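PDB 3S4K: putative esterase MT1895, which probably hydrolyses acyl-CoA thioesters in Mycobacterium tuberculosis, as do other members of the PaaI thioesterase family. Local coordinates for residues R95-A106 and L119-V130; Y59-S68 and V130-Q138. All coordinates share one frame; numbering follows the deposited sequence.

How the contacts relate
Of the elements that take part in the two contacts, helix 56-75 comes first along the chain and supplies the first half of contact 2; 61 residues separate 59-68 from 130-138, so this contact closes a long loop. Nested within that loop, contact 1 closes a shorter one: 95-106 leads into strand 100-108, and the chain returns along strand 115-123 and turns into strand 129-140. V130 belongs to both contacts. Strands 115-123 and 129-140 are sheet neighbours, with probable hydrogen bonds from I122 N to A131 O and V120 N to G133 O. Contact 1 joins neighbouring strands of the curved hotdog sheet, and contact 2 packs the central helix against it.

Contact 1: R95-A106 and L119-V130; sequences RSISSGMVYGTA and LVTITDDTDRVV. With EDO (1,2-ethanediol), chain H.
R95 starts a loop that meets V130 and then runs into an antiparallel strand pair of the hotdog sheet. R95 N donates to V130 O at 3.3 Å, while in the conformer described R128 CD lies over one face of the R95 guanidinium. Next, the OG of S96 holds an ethanediol, probably from the crystallisation liquor, which also bonds G86 N of the second subunit. I97 turns inward and sets CG2 4.0 Å from V130 CG1, with D124 OD2 nearby. D124 CG lies between its own backbone N and carbonyl carbon (chi1 70°), which turns OD1 back to accept from T126 N, making an Asx turn, and also from T126 OG1 and R128 N; both backbone donors approach from above the carboxylate plane. Two waters link M101 to D125, one through M101 O and D125 N, the other through M101 N and D125 OD2. V102 CB packs against CG2 of the I122 conformer described. Y103-T123 and T105-T121 are hydrogen-bonded pairs, with G104-I122 between them and A106-V120 beyond, both non-hydrogen-bonded. The Y103 ring presents an edge to T123 O. At A106, CB touches V120 CG2 at 3.9 Å, and CA sits 3.1 Å from L119 O in a CA-H...O contact.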
loop_
_atom_site.group_PDB
_atom_site.type_symbol
_atom_site.label_atom_id
_atom_site.label_comp_id
_atom_site.label_asym_id
_atom_site.label_seq_id
_atom_site.Cartn_x
_atom_site.Cartn_y
_atom_site.Cartn_z
ATOM N N ARG A 95 1.595 14.322 3.647
ATOM C CA ARG A 95 1.078 15.505 2.954
ATOM C C ARG A 95 0.292 15.083 1.729
ATOM O O ARG A 95 0.690 14.171 1.013
ATOM C CB ARG A 95 2.223 16.441 2.524
ATOM C CG ARG A 95 1.755 17.766 1.887
ATOM C CD ARG A 95 2.909 18.716 1.600
ATOM N NE ARG A 95 3.445 19.328 2.810
ATOM C CZ ARG A 95 2.853 20.317 3.473
ATOM N NH1 ARG A 95 1.695 20.802 3.050
ATOM N NH2 ARG A 95 3.417 20.815 4.564
ATOM N N SER A 96 -0.832 15.767 1.510
ATOM C CA SER A 96 -1.735 15.526 0.391
ATOM C C SER A 96 -1.426 16.451 -0.796
ATOM O O SER A 96 -1.450 17.683 -0.674
ATOM C CB SER A 96 -3.195 15.750 0.819
ATOM O OG SER A 96 -3.593 14.799 1.784
ATOM N N ILE A 97 -1.146 15.838 -1.941
ATOM C CA ILE A 97 -0.942 16.562 -3.201
ATOM C C ILE A 97 -1.856 15.965 -4.279
ATOM O O ILE A 97 -2.419 14.895 -4.086
ATOM C CB ILE A 97 0.538 16.527 -3.655
ATOM C CG1 ILE A 97 0.989 15.098 -4.011
ATOM C CG2 ILE A 97 1.445 17.132 -2.564
ATOM C CD1 ILE A 97 2.402 14.986 -4.683
ATOM N N SER A 98 -2.010 16.687 -5.395
ATOM C CA SER A 98 -2.944 16.333 -6.460
ATOM C C SER A 98 -2.325 16.182 -7.853
ATOM O O SER A 98 -3.023 15.763 -8.794
ATOM C CB SER A 98 -4.020 17.410 -6.539
ATOM O OG SER A 98 -4.887 17.301 -5.442
ATOM N N SER A 99 -1.058 16.573 -7.995
ATOM C CA SER A 99 -0.375 16.552 -9.285
ATOM C C SER A 99 1.141 16.675 -9.120
ATOM O O SER A 99 1.646 16.894 -8.008
ATOM C CB SER A 99 -0.889 17.697 -10.166
ATOM O OG SER A 99 -0.429 18.951 -9.695
ATOM N N GLY A 100 1.855 16.553 -10.240
ATOM C CA GLY A 100 3.321 16.642 -10.265
ATOM C C GLY A 100 3.993 15.307 -10.030
ATOM O O GLY A 100 3.325 14.298 -9.767
ATOM N N MET A 101 5.319 15.309 -10.093
ATOM C CA MET A 101 6.127 14.097 -9.908
ATOM C C MET A 101 6.388 13.858 -8.424
ATOM O O MET A 101 6.516 14.803 -7.641
ATOM C CB MET A 101 7.491 14.261 -10.604
ATOM C CG MET A 101 7.423 14.416 -12.118
ATOM S SD MET A 101 7.022 12.887 -12.972
ATOM C CE MET A 101 8.384 11.795 -12.531
ATOM N N VAL A 102 6.485 12.583 -8.056
ATOM C CA VAL A 102 6.947 12.170 -6.728
ATOM C C VAL A 102 8.108 11.206 -6.919
ATOM O O VAL A 102 8.185 10.508 -7.933
ATOM C CB VAL A 102 5.817 11.559 -5.860
ATOM C CG1 VAL A 102 4.777 12.645 -5.531
ATOM C CG2 VAL A 102 5.178 10.340 -6.539
ATOM N N TYR A 103 9.013 11.192 -5.937
ATOM C CA TYR A 103 10.305 10.562 -6.046
ATOM C C TYR A 103 10.573 9.818 -4.742
ATOM O O TYR A 103 10.463 10.415 -3.658
ATOM C CB TYR A 103 11.364 11.662 -6.201
ATOM C CG TYR A 103 11.192 12.517 -7.440
ATOM C CD1 TYR A 103 10.439 13.701 -7.427
ATOM C CD2 TYR A 103 11.801 12.138 -8.635
ATOM C CE1 TYR A 103 10.295 14.473 -8.595
ATOM C CE2 TYR A 103 11.647 12.892 -9.779
ATOM C CZ TYR A 103 10.914 14.053 -9.749
ATOM O OH TYR A 103 10.777 14.750 -10.931
ATOM N N GLY A 104 10.888 8.525 -4.827
ATOM C CA GLY A 104 11.240 7.733 -3.644
ATOM C C GLY A 104 12.664 7.239 -3.618
ATOM O O GLY A 104 13.228 6.893 -4.662
ATOM N N THR A 105 13.251 7.193 -2.426
ATOM C CA THR A 105 14.570 6.619 -2.203
ATOM C C THR A 105 14.497 5.602 -1.071
ATOM O O THR A 105 13.957 5.921 -0.020
ATOM C CB THR A 105 15.552 7.702 -1.770
ATOM O OG1 THR A 105 15.706 8.666 -2.814
ATOM C CG2 THR A 105 16.916 7.103 -1.417
ATOM N N ALA A 106 15.069 4.416 -1.298
ATOM C CA ALA A 106 15.193 3.372 -0.275
ATOM C C ALA A 106 16.595 3.407 0.320
ATOM O O ALA A 106 17.576 3.478 -0.429
ATOM C CB ALA A 106 14.919 1.997 -0.834
ATOM N N LEU A 119 13.922 1.457 4.541
ATOM C CA LEU A 119 13.164 2.709 4.665
ATOM C C LEU A 119 13.050 3.362 3.285
ATOM O O LEU A 119 14.051 3.509 2.570
ATOM C CB LEU A 119 13.894 3.682 5.592
ATOM C CG LEU A 119 13.398 5.119 5.570
ATOM C CD1 LEU A 119 11.997 5.167 6.145
ATOM C CD2 LEU A 119 14.337 6.012 6.395
ATOM N N VAL A 120 11.839 3.770 2.924
ATOM C CA VAL A 120 11.604 4.481 1.676
ATOM C C VAL A 120 10.900 5.787 1.996
ATOM O O VAL A 120 9.879 5.795 2.702
ATOM C CB VAL A 120 10.737 3.661 0.714
ATOM C CG1 VAL A 120 10.561 4.405 -0.623
ATOM C CG2 VAL A 120 11.324 2.250 0.526
ATOM N N THR A 121 11.449 6.882 1.471
ATOM C CA THR A 121 10.914 8.232 1.691
ATOM C C THR A 121 10.488 8.783 0.336
ATOM O O THR A 121 11.285 8.808 -0.616
ATOM C CB THR A 121 11.949 9.176 2.359
ATOM O OG1 THR A 121 12.475 8.544 3.534
ATOM C CG2 THR A 121 11.330 10.566 2.718
ATOM N N ILE A 122 9.252 9.266 0.269
ATOM C CA ILE A 122 8.692 9.831 -0.958
ATOM C C ILE A 122 8.561 11.339 -0.821
ATOM O O ILE A 122 7.945 11.823 0.129
ATOM C CB ILE A 122 7.299 9.264 -1.260
ATOM C CG1 ILE A 122 7.306 7.738 -1.121
ATOM C CG2 ILE A 122 6.870 9.671 -2.642
ATOM C CD1 ILE A 122 6.219 7.054 -1.935
ATOM N N THR A 123 9.170 12.076 -1.751
ATOM C CA THR A 123 9.113 13.535 -1.788
ATOM C C THR A 123 8.423 14.068 -3.054
ATOM O O THR A 123 8.368 13.395 -4.091
ATOM C CB THR A 123 10.532 14.157 -1.691
ATOM O OG1 THR A 123 11.418 13.510 -2.623
ATOM C CG2 THR A 123 11.074 14.035 -0.256
ATOM N N ASP A 124 7.908 15.296 -2.979
ATOM C CA ASP A 124 7.285 15.946 -4.132
ATOM C C ASP A 124 8.262 16.937 -4.775
ATOM O O ASP A 124 9.437 17.008 -4.388
ATOM C CB ASP A 124 5.961 16.616 -3.734
ATOM C CG ASP A 124 6.133 17.864 -2.822
ATOM O OD1 ASP A 124 7.264 18.350 -2.573
ATOM O OD2 ASP A 124 5.087 18.384 -2.350
ATOM N N ASP A 125 7.795 17.693 -5.760
ATOM C CA ASP A 125 8.711 18.605 -6.475
ATOM C C ASP A 125 9.139 19.880 -5.723
ATOM O O ASP A 125 9.869 20.705 -6.290
ATOM C CB ASP A 125 8.207 18.900 -7.892
ATOM C CG ASP A 125 6.977 19.773 -7.933
ATOM O OD1 ASP A 125 6.605 20.380 -6.897
ATOM O OD2 ASP A 125 6.375 19.865 -9.040
ATOM N N THR A 126 8.759 20.004 -4.447
ATOM C CA THR A 126 9.289 21.046 -3.559
ATOM C C THR A 126 10.145 20.472 -2.413
ATOM O O THR A 126 10.499 21.183 -1.472
ATOM C CB THR A 126 8.158 21.911 -2.976
ATOM O OG1 THR A 126 7.305 21.108 -2.138
ATOM C CG2 THR A 126 7.350 22.561 -4.105
ATOM N N ASP A 127 10.512 19.195 -2.554
ATOM C CA ASP A 127 11.303 18.437 -1.580
ATOM C C ASP A 127 10.606 18.376 -0.243
ATOM O O ASP A 127 11.250 18.416 0.836
ATOM C CB ASP A 127 12.717 19.034 -1.455
ATOM C CG ASP A 127 13.763 18.019 -1.023
ATOM O OD1 ASP A 127 13.454 16.901 -0.585
ATOM O OD2 ASP A 127 14.957 18.366 -1.115
ATOM N N ARG A 128 9.272 18.288 -0.279
ATOM C CA ARG A 128 8.508 17.993 0.926
ATOM C C ARG A 128 8.152 16.511 0.939
ATOM O O ARG A 128 7.794 15.932 -0.096
ATOM C CB ARG A 128 7.223 18.852 1.014
ATOM C CG ARG A 128 7.512 20.349 1.149
ATOM C CD ARG A 128 6.279 21.160 1.424
ATOM N NE ARG A 128 6.612 22.513 1.878
ATOM C CZ ARG A 128 6.893 23.545 1.075
ATOM N NH1 ARG A 128 6.913 23.397 -0.247
ATOM N NH2 ARG A 128 7.162 24.739 1.596
ATOM N N VAL A 129 8.262 15.909 2.115
ATOM C CA VAL A 129 7.900 14.507 2.266
ATOM C C VAL A 129 6.384 14.374 2.190
ATOM O O VAL A 129 5.651 15.058 2.911
ATOM C CB VAL A 129 8.429 13.923 3.594
ATOM C CG1 VAL A 129 7.971 12.486 3.783
ATOM C CG2 VAL A 129 9.968 13.980 3.644
ATOM N N VAL A 130 5.936 13.485 1.310
ATOM C CA VAL A 130 4.517 13.144 1.164
ATOM C C VAL A 130 4.148 11.824 1.833
ATOM O O VAL A 130 3.015 11.694 2.332
ATOM C CB VAL A 130 4.028 13.182 -0.331
ATOM C CG1 VAL A 130 4.111 14.601 -0.892
ATOM C CG2 VAL A 130 4.789 12.226 -1.211
HETATM C C1 EDO H . -3.952 9.634 3.008
HETATM O O1 EDO H . -5.393 9.571 2.951
HETATM C C2 EDO H . -3.396 10.493 1.876
HETATM O O2 EDO H . -3.766 11.873 1.996
HETATM O O HOH W 1 5.908 17.512 4.228
HETATM O O HOH W 2 5.402 17.143 -7.121
HETATM O O HOH W 3 6.886 17.827 -10.722
HETATM O O HOH W 4 14.681 7.056 2.598
#

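Contact 2: Y59-S68 and V130-Q138; sequences YCAMIESIAS and VARGQVRLQ
Y59, I63 and A67, one turn apart on helix 59-68, face A131, G133 and V135 of strand 130-138: this is the hotdog arrangement, a long helix wrapped by a curved antiparallel sheet. The two axes come within 8.4 Å and make an angle of 48°, and the interface is buried and mostly apolar.

The Y59 side chain reaches toward the first residues of the strand. The A131 methyl comes at the ring obliquely, 3.7 Å from Y59 CG, and V130 crosses the outer part at about a right angle, its CG2 3.6 Å from Y59 CE1. Both strand residues can face the helix because V130 and A131 form a classic beta bulge opposite I122, which itself touches Y59.

I63 splits its branches. CD1 reaches over the backbone to G133 N at 3.9 Å, whereas CG2 meets V135 CG2 at 3.5 Å. G133 has no side chain, and the I63 CG2 methyl packs near the G133 CA. V135 wedges between I63, E64 and A67: with CG1 anti to the backbone N (chi1 -178°), that methyl goes to E64 and CG2 to I63, while CB rests 3.6 Å from A67 CB.

E64 leaves the helix with a bend at chi2 (75°) that brings OE1 3.6 Å from V135 CG1. The same oxygen accepts a hydrogen bond from N89 ND2, so the buried carboxylate is partly satisfied. F93 of the second subunit packs on E64, which places it at the dimer interface; an ethanediol, probably from the crystallisation liquor, lies near its side chain. Farther along, S68 OG bonds back to E64 O, which S68 N reaches from the opposite face of the carbonyl plane, and L137 CD2 lies 3.7 Å from that same S68 OG.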
loop_
_atom_site.group_PDB
_atom_site.type_symbol
_atom_site.label_atom_id
_atom_site.label_comp_id
_atom_site.label_asym_id
_atom_site.label_seq_id
_atom_site.Cartn_x
_atom_site.Cartn_y
_atom_site.Cartn_z
ATOM N N TYR A 59 1.282 5.354 -2.728
ATOM C CA TYR A 59 2.509 5.482 -1.944
ATOM C C TYR A 59 2.910 4.164 -1.288
ATOM O O TYR A 59 4.077 3.788 -1.337
ATOM C CB TYR A 59 2.386 6.554 -0.861
ATOM C CG TYR A 59 2.165 7.954 -1.396
ATOM C CD1 TYR A 59 2.956 8.469 -2.404
ATOM C CD2 TYR A 59 1.202 8.780 -0.840
ATOM C CE1 TYR A 59 2.757 9.754 -2.896
ATOM C CE2 TYR A 59 0.994 10.073 -1.313
ATOM C CZ TYR A 59 1.771 10.557 -2.324
ATOM O OH TYR A 59 1.568 11.841 -2.776
ATOM N N CYS A 60 1.966 3.489 -0.645
ATOM C CA CYS A 60 2.240 2.126 -0.172
ATOM C C CYS A 60 2.900 1.245 -1.227
ATOM O O CYS A 60 3.873 0.560 -0.961
ATOM C CB CYS A 60 0.967 1.480 0.302
ATOM S SG CYS A 60 0.232 2.246 1.743
ATOM N N ALA A 61 2.362 1.277 -2.440
ATOM C CA ALA A 61 2.845 0.432 -3.512
ATOM C C ALA A 61 4.233 0.826 -3.998
ATOM O O ALA A 61 5.106 -0.011 -4.247
ATOM C CB ALA A 61 1.827 0.461 -4.684
ATOM N N MET A 62 4.431 2.127 -4.130
ATOM C CA MET A 62 5.733 2.709 -4.488
ATOM C C MET A 62 6.800 2.267 -3.500
ATOM O O MET A 62 7.892 1.801 -3.872
ATOM C CB MET A 62 5.683 4.237 -4.430
ATOM C CG MET A 62 5.254 4.947 -5.686
ATOM S SD MET A 62 5.677 6.707 -5.533
ATOM C CE MET A 62 7.444 6.734 -5.814
ATOM N N ILE A 63 6.478 2.418 -2.226
ATOM C CA ILE A 63 7.368 2.053 -1.131
ATOM C C ILE A 63 7.673 0.561 -1.217
ATOM O O ILE A 63 8.815 0.153 -1.120
ATOM C CB ILE A 63 6.741 2.503 0.220
ATOM C CG1 ILE A 63 6.902 4.013 0.363
ATOM C CG2 ILE A 63 7.321 1.721 1.456
ATOM C CD1 ILE A 63 5.913 4.655 1.311
ATOM N N GLU A 64 6.656 -0.247 -1.479
ATOM C CA GLU A 64 6.850 -1.701 -1.579
ATOM C C GLU A 64 7.804 -2.080 -2.716
ATOM O O GLU A 64 8.739 -2.882 -2.527
ATOM C CB GLU A 64 5.484 -2.381 -1.750
ATOM C CG GLU A 64 5.529 -3.913 -1.776
ATOM C CD GLU A 64 5.756 -4.544 -0.421
ATOM O OE1 GLU A 64 5.736 -3.823 0.604
ATOM O OE2 GLU A 64 5.953 -5.789 -0.388
ATOM N N SER A 65 7.589 -1.481 -3.889
ATOM C CA SER A 65 8.402 -1.748 -5.072
ATOM C C SER A 65 9.860 -1.350 -4.884
ATOM O O SER A 65 10.777 -2.113 -5.176
ATOM C CB SER A 65 7.847 -0.999 -6.290
ATOM O OG SER A 65 6.726 -1.668 -6.829
ATOM N N ILE A 66 10.079 -0.136 -4.425
ATOM C CA ILE A 66 11.460 0.387 -4.342
ATOM C C ILE A 66 12.255 -0.427 -3.323
ATOM O O ILE A 66 13.388 -0.843 -3.578
ATOM C CB ILE A 66 11.477 1.916 -4.042
ATOM C CG1 ILE A 66 10.732 2.675 -5.143
ATOM C CG2 ILE A 66 12.954 2.438 -3.985
ATOM C CD1 ILE A 66 10.510 4.188 -4.887
ATOM N N ALA A 67 11.653 -0.685 -2.165
ATOM C CA ALA A 67 12.256 -1.524 -1.129
ATOM C C ALA A 67 12.547 -2.952 -1.598
ATOM O O ALA A 67 13.634 -3.496 -1.345
ATOM C CB ALA A 67 11.349 -1.555 0.109
ATOM N N SER A 68 11.569 -3.590 -2.243
ATOM C CA SER A 68 11.762 -4.969 -2.678
ATOM C C SER A 68 12.865 -5.080 -3.714
ATOM O O SER A 68 13.628 -6.038 -3.679
ATOM C CB SER A 68 10.469 -5.591 -3.221
ATOM O OG SER A 68 9.401 -5.405 -2.317
ATOM N N VAL A 130 5.936 13.485 1.310
ATOM C CA VAL A 130 4.517 13.144 1.164
ATOM C C VAL A 130 4.148 11.824 1.833
ATOM O O VAL A 130 3.015 11.694 2.332
ATOM C CB VAL A 130 4.028 13.182 -0.331
ATOM C CG1 VAL A 130 4.111 14.601 -0.892
ATOM C CG2 VAL A 130 4.789 12.226 -1.211
ATOM N N ALA A 131 5.072 10.868 1.876
ATOM C CA ALA A 131 4.877 9.582 2.554
ATOM C C ALA A 131 6.241 8.989 2.897
ATOM O O ALA A 131 7.247 9.313 2.236
ATOM C CB ALA A 131 4.050 8.615 1.678
ATOM N N ARG A 132 6.291 8.131 3.912
ATOM C CA ARG A 132 7.542 7.493 4.358
ATOM C C ARG A 132 7.142 6.159 4.931
ATOM O O ARG A 132 6.145 6.088 5.645
ATOM C CB ARG A 132 8.223 8.369 5.411
ATOM C CG ARG A 132 9.535 7.867 6.039
ATOM C CD ARG A 132 9.895 8.769 7.243
ATOM N NE ARG A 132 11.238 8.519 7.771
ATOM C CZ ARG A 132 11.547 7.527 8.598
ATOM N NH1 ARG A 132 10.612 6.667 8.994
ATOM N NH2 ARG A 132 12.794 7.382 9.029
ATOM N N GLY A 133 7.883 5.108 4.624
ATOM C CA GLY A 133 7.467 3.770 5.044
ATOM C C GLY A 133 8.637 2.826 5.226
ATOM O O GLY A 133 9.731 3.074 4.696
ATOM N N GLN A 134 8.399 1.740 5.950
ATOM C CA GLN A 134 9.402 0.699 6.146
ATOM C C GLN A 134 8.825 -0.605 5.704
ATOM O O GLN A 134 7.688 -0.907 6.036
ATOM C CB GLN A 134 9.831 0.622 7.591
ATOM C CG GLN A 134 10.420 1.938 7.972
ATOM C CD GLN A 134 10.895 2.031 9.369
ATOM O OE1 GLN A 134 10.812 1.083 10.152
ATOM N NE2 GLN A 134 11.402 3.202 9.708
ATOM N N VAL A 135 9.632 -1.362 4.968
ATOM C CA VAL A 135 9.249 -2.652 4.455
ATOM C C VAL A 135 10.155 -3.733 5.020
ATOM O O VAL A 135 11.381 -3.631 4.914
ATOM C CB VAL A 135 9.309 -2.646 2.916
ATOM C CG1 VAL A 135 8.857 -3.996 2.343
ATOM C CG2 VAL A 135 8.471 -1.498 2.363
ATOM N N ARG A 136 9.534 -4.764 5.594
ATOM C CA ARG A 136 10.240 -5.921 6.136
ATOM C C ARG A 136 10.084 -7.055 5.139
ATOM O O ARG A 136 8.959 -7.347 4.703
ATOM C CB ARG A 136 9.681 -6.297 7.494
ATOM C CG ARG A 136 10.320 -7.549 8.120
ATOM C CD ARG A 136 9.761 -7.815 9.482
ATOM N NE ARG A 136 10.285 -6.867 10.457
ATOM C CZ ARG A 136 11.485 -6.938 11.034
ATOM N NH1 ARG A 136 12.349 -7.905 10.738
ATOM N NH2 ARG A 136 11.850 -5.979 11.884
ATOM N N LEU A 137 11.209 -7.670 4.770
ATOM C CA LEU A 137 11.230 -8.750 3.796
ATOM C C LEU A 137 11.903 -9.984 4.376
ATOM O O LEU A 137 12.816 -9.876 5.178
ATOM C CB LEU A 137 11.964 -8.316 2.523
ATOM C CG LEU A 137 11.337 -7.128 1.785
ATOM C CD1 LEU A 137 12.115 -5.853 2.123
ATOM C CD2 LEU A 137 11.178 -7.386 0.252
ATOM N N GLN A 138 11.451 -11.148 3.920
ATOM C CA GLN A 138 12.143 -12.399 4.127
ATOM C C GLN A 138 13.057 -12.706 2.953
ATOM O O GLN A 138 12.647 -12.578 1.794
ATOM C CB GLN A 138 11.118 -13.545 4.226
ATOM C CG GLN A 138 10.803 -13.939 5.593
ATOM C CD GLN A 138 9.889 -15.166 5.673
ATOM O OE1 GLN A 138 9.819 -16.021 4.764
ATOM N NE2 GLN A 138 9.192 -15.252 6.768
#